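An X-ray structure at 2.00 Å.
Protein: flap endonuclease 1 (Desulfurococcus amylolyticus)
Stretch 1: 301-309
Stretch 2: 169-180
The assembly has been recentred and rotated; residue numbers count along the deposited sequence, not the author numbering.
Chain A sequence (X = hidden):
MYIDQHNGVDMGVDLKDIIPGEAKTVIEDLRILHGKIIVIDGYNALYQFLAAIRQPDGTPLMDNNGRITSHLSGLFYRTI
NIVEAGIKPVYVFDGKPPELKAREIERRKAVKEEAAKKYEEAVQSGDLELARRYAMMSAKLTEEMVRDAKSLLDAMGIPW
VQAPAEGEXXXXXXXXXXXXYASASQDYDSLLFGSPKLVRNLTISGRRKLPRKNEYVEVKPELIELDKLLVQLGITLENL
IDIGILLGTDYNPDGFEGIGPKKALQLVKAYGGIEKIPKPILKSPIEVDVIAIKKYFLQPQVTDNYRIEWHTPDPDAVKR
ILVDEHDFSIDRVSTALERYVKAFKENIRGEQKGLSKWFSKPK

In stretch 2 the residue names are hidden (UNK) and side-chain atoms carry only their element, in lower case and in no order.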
# COMPACT_ATOMS: atom_id res chain seq x y z
N GLN A 301 1.61 19.08 -0.34
CA GLN A 301 1.96 19.49 1.00
C GLN A 301 2.78 18.38 1.66
O GLN A 301 2.25 17.31 1.95
CB GLN A 301 0.72 19.82 1.84
CG GLN A 301 1.04 20.58 3.13
CD GLN A 301 1.63 21.95 2.85
OE1 GLN A 301 1.12 22.71 2.02
NE2 GLN A 301 2.72 22.26 3.50
N VAL A 302 4.06 18.65 1.88
CA VAL A 302 5.03 17.70 2.43
C VAL A 302 5.93 18.47 3.41
O VAL A 302 5.94 19.70 3.40
CB VAL A 302 5.90 17.04 1.32
CG1 VAL A 302 5.07 16.06 0.46
CG2 VAL A 302 6.59 18.10 0.43
N THR A 303 6.70 17.78 4.23
CA THR A 303 7.49 18.46 5.25
C THR A 303 8.94 18.03 5.31
O THR A 303 9.27 16.88 4.99
CB THR A 303 6.86 18.31 6.67
OG1 THR A 303 7.61 19.10 7.61
CG2 THR A 303 6.86 16.83 7.15
N ASP A 304 9.80 18.96 5.72
CA ASP A 304 11.20 18.69 6.06
C ASP A 304 11.35 18.31 7.51
O ASP A 304 12.45 17.98 7.96
CB ASP A 304 12.04 19.94 5.82
CG ASP A 304 12.25 20.23 4.38
OD1 ASP A 304 12.47 19.27 3.61
OD2 ASP A 304 12.21 21.42 4.01
N ASN A 305 10.25 18.40 8.26
CA ASN A 305 10.26 18.22 9.71
C ASN A 305 10.12 16.74 10.09
O ASN A 305 9.07 16.31 10.56
CB ASN A 305 9.15 19.09 10.35
CG ASN A 305 9.07 18.94 11.86
OD1 ASN A 305 10.09 18.73 12.52
ND2 ASN A 305 7.86 19.06 12.41
N TYR A 306 11.18 15.98 9.84
CA TYR A 306 11.24 14.57 10.21
C TYR A 306 12.69 14.22 10.45
O TYR A 306 13.59 14.87 9.91
CB TYR A 306 10.65 13.66 9.12
CG TYR A 306 11.35 13.73 7.77
CD1 TYR A 306 12.51 12.99 7.52
CD2 TYR A 306 10.85 14.53 6.74
CE1 TYR A 306 13.17 13.06 6.28
CE2 TYR A 306 11.48 14.60 5.50
CZ TYR A 306 12.64 13.87 5.28
OH TYR A 306 13.25 13.96 4.05
N ARG A 307 12.92 13.19 11.24
CA ARG A 307 14.27 12.68 11.45
C ARG A 307 14.20 11.18 11.70
O ARG A 307 13.81 10.74 12.78
CB ARG A 307 14.98 13.42 12.60
CG ARG A 307 16.38 12.88 12.93
CD ARG A 307 17.35 14.01 13.28
NE ARG A 307 18.63 13.51 13.81
CZ ARG A 307 19.18 13.92 14.95
NH1 ARG A 307 18.60 14.85 15.70
NH2 ARG A 307 20.35 13.40 15.35
N ILE A 308 14.59 10.41 10.69
CA ILE A 308 14.43 8.96 10.68
C ILE A 308 15.53 8.25 11.49
O ILE A 308 16.69 8.19 11.07
CB ILE A 308 14.40 8.42 9.24
CG1 ILE A 308 13.29 9.12 8.43
CG2 ILE A 308 14.23 6.91 9.23
CD1 ILE A 308 13.47 9.01 6.93
N GLU A 309 15.14 7.74 12.66
CA GLU A 309 16.06 7.03 13.55
C GLU A 309 15.44 5.73 14.03
O GLU A 309 14.24 5.66 14.27
CB GLU A 309 16.42 7.89 14.76
CG GLU A 309 17.25 9.14 14.44
CD GLU A 309 17.54 9.99 15.68
OE1 GLU A 309 16.82 9.85 16.69
OE2 GLU A 309 18.49 10.79 15.63
N UNK A 169 2.56 11.14 -0.80
CA UNK A 169 3.31 12.36 -1.17
C UNK A 169 4.55 12.58 -0.30
O UNK A 169 5.61 12.94 -0.79
c UNK A 169 2.39 13.60 -1.08
N UNK A 170 4.37 12.40 1.01
CA UNK A 170 5.49 12.49 1.95
C UNK A 170 6.52 11.40 1.70
O UNK A 170 7.73 11.67 1.77
n UNK A 170 8.04 14.15 4.63
o UNK A 170 6.03 15.03 4.13
c UNK A 170 6.73 14.05 4.39
c UNK A 170 5.01 12.44 3.41
c UNK A 170 6.13 12.66 4.45
N UNK A 171 6.06 10.19 1.40
CA UNK A 171 6.96 9.09 1.03
C UNK A 171 7.82 9.49 -0.18
O UNK A 171 9.05 9.38 -0.13
c UNK A 171 6.17 7.80 0.72
N UNK A 172 7.17 9.98 -1.24
CA UNK A 172 7.87 10.46 -2.44
C UNK A 172 8.90 11.54 -2.11
O UNK A 172 10.02 11.52 -2.63
c UNK A 172 6.87 10.99 -3.48
N UNK A 173 8.51 12.48 -1.24
CA UNK A 173 9.39 13.58 -0.86
C UNK A 173 10.63 13.12 -0.09
O UNK A 173 11.74 13.63 -0.31
c UNK A 173 10.98 18.17 0.86
c UNK A 173 9.79 16.80 -0.75
o UNK A 173 11.73 19.28 1.17
c UNK A 173 8.63 14.64 -0.06
c UNK A 173 9.90 16.13 1.56
c UNK A 173 10.55 17.95 -0.45
c UNK A 173 10.66 17.27 1.86
c UNK A 173 9.46 15.88 0.26
N UNK A 174 10.45 12.17 0.83
CA UNK A 174 11.58 11.57 1.55
C UNK A 174 12.60 10.94 0.57
O UNK A 174 13.83 11.10 0.74
c UNK A 174 12.24 9.75 3.22
c UNK A 174 9.47 10.42 4.66
c UNK A 174 10.33 11.32 3.73
c UNK A 174 11.08 10.56 2.62
N UNK A 175 12.11 10.25 -0.44
CA UNK A 175 13.00 9.69 -1.47
C UNK A 175 13.67 10.80 -2.29
O UNK A 175 14.87 10.72 -2.55
c UNK A 175 13.28 8.04 -3.36
c UNK A 175 12.28 8.68 -2.39
c UNK A 175 11.59 7.59 -1.58
N UNK A 176 12.90 11.83 -2.67
CA UNK A 176 13.45 13.01 -3.37
C UNK A 176 14.61 13.64 -2.63
O UNK A 176 15.61 14.06 -3.25
c UNK A 176 10.47 15.07 -4.76
c UNK A 176 9.27 14.83 -5.64
n UNK A 176 8.54 16.12 -5.88
c UNK A 176 12.38 14.08 -3.55
c UNK A 176 11.38 13.84 -4.67
N UNK A 177 14.48 13.73 -1.30
CA UNK A 177 15.49 14.35 -0.45
C UNK A 177 16.74 13.48 -0.24
O UNK A 177 17.70 13.91 0.39
c UNK A 177 13.81 15.80 0.89
c UNK A 177 15.05 17.98 1.15
c UNK A 177 14.27 17.08 0.20
n UNK A 177 15.71 19.09 0.39
c UNK A 177 14.89 14.71 0.92
N UNK A 178 16.71 12.25 -0.75
CA UNK A 178 17.82 11.30 -0.54
C UNK A 178 17.81 10.69 0.85
O UNK A 178 18.84 10.22 1.34
N UNK A 179 16.64 10.68 1.50
CA UNK A 179 16.52 10.17 2.86
C UNK A 179 15.95 8.76 2.91
O UNK A 179 15.79 8.18 3.98
o UNK A 179 17.70 12.40 4.10
c UNK A 179 16.46 12.42 4.04
c UNK A 179 15.71 11.13 3.74
o UNK A 179 15.81 13.47 4.21
N UNK A 180 15.61 8.23 1.74
CA UNK A 180 15.23 6.83 1.57
C UNK A 180 15.56 6.45 0.15
O UNK A 180 15.63 7.30 -0.73
c UNK A 180 13.74 6.61 1.84

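Position 169 opens the stretch inside a helix that began earlier in the chain. Its side chain is one carbon, pointing toward stretch 1 and lying 4.0 Å from V302 CG1, while its backbone O is 3.4 Å from that same CG1: alanine, A169, so the valine meets both the methyl and the helix backbone here.

Position 170 has three side-chain carbons in a row, the third carrying one oxygen and one nitrogen. The oxygen lies 2.8 Å from T303 N and the nitrogen 3.0 Å from T303 O. An amide on that length of chain is glutamine, Q170. OE1 accepts from T303 N and NE2 donates to T303 O, so one side-chain amide satisfies both the N-H and the C=O of T303, much as a strand neighbour can in a sheet.

Positions 171 and 172 each hold a single carbon, the first pointing away from stretch 1, the second sideways, and neither touches it. Both are alanines, A171 and A172, buried in the structure.

At position 173 one carbon leads to a six-membered carbon ring bearing an oxygen, which sits 2.5 Å from D304 OD1. This is tyrosine, Y173, donating its hydroxyl hydrogen to the aspartate at the ring edge. V302 CG2 covers one face, 3.8 Å from the ring centroid, a CH-pi contact.

Position 174 shows four carbons, forked at the first, with one arm two carbons long. The inner carbon of the long arm lies over a face of the Y306 ring, 3.8 Å from Y306 CZ, and the one-carbon arm is 4.0 Å from I308 CD1. This is isoleucine, I174.

Position 175 is one carbon carrying two more and points away from stretch 1: valine, V175. Position 176 runs four carbons in a row to a nitrogen, without contact: lysine, K176, exposed.

Position 177 repeats that chain of four carbons and a nitrogen, but points toward stretch 1. Its CB is 3.6 Å from Y306 OH, and the terminal nitrogen is 4.6 Å from D304 OD1, beyond a salt bridge. It is lysine, K177.

Position 178 has no side-chain atoms, and its phi of 76° favours what it is, glycine, G178. It leaves helical geometry in a Schellman motif, with G178 N bonded to V175 O and the backbone N of position 179 to I174 O.

Position 179 carries two carbons, the second with two oxygens, one of them 2.6 Å from Y306 OH: aspartate, D179, whose OD2 accepts the tyrosine's hydrogen. Position 180 is a single carbon out of contact, alanine, A180.

The contact pairs a helix and the turn after it with an irregular segment that lacks strand or helix of its own. Q170 grips the T303 backbone by both polar groups. Two tyrosine–aspartate bonds then run in opposite directions, Y173 to D304 and Y306 to D179, each ring also packed on a face by an aliphatic side chain from across. The rule is that one ring does two jobs, apolar on its face and polar at its hydroxyl.

Stretch 2 169-180: AQAAYIVKKGDA
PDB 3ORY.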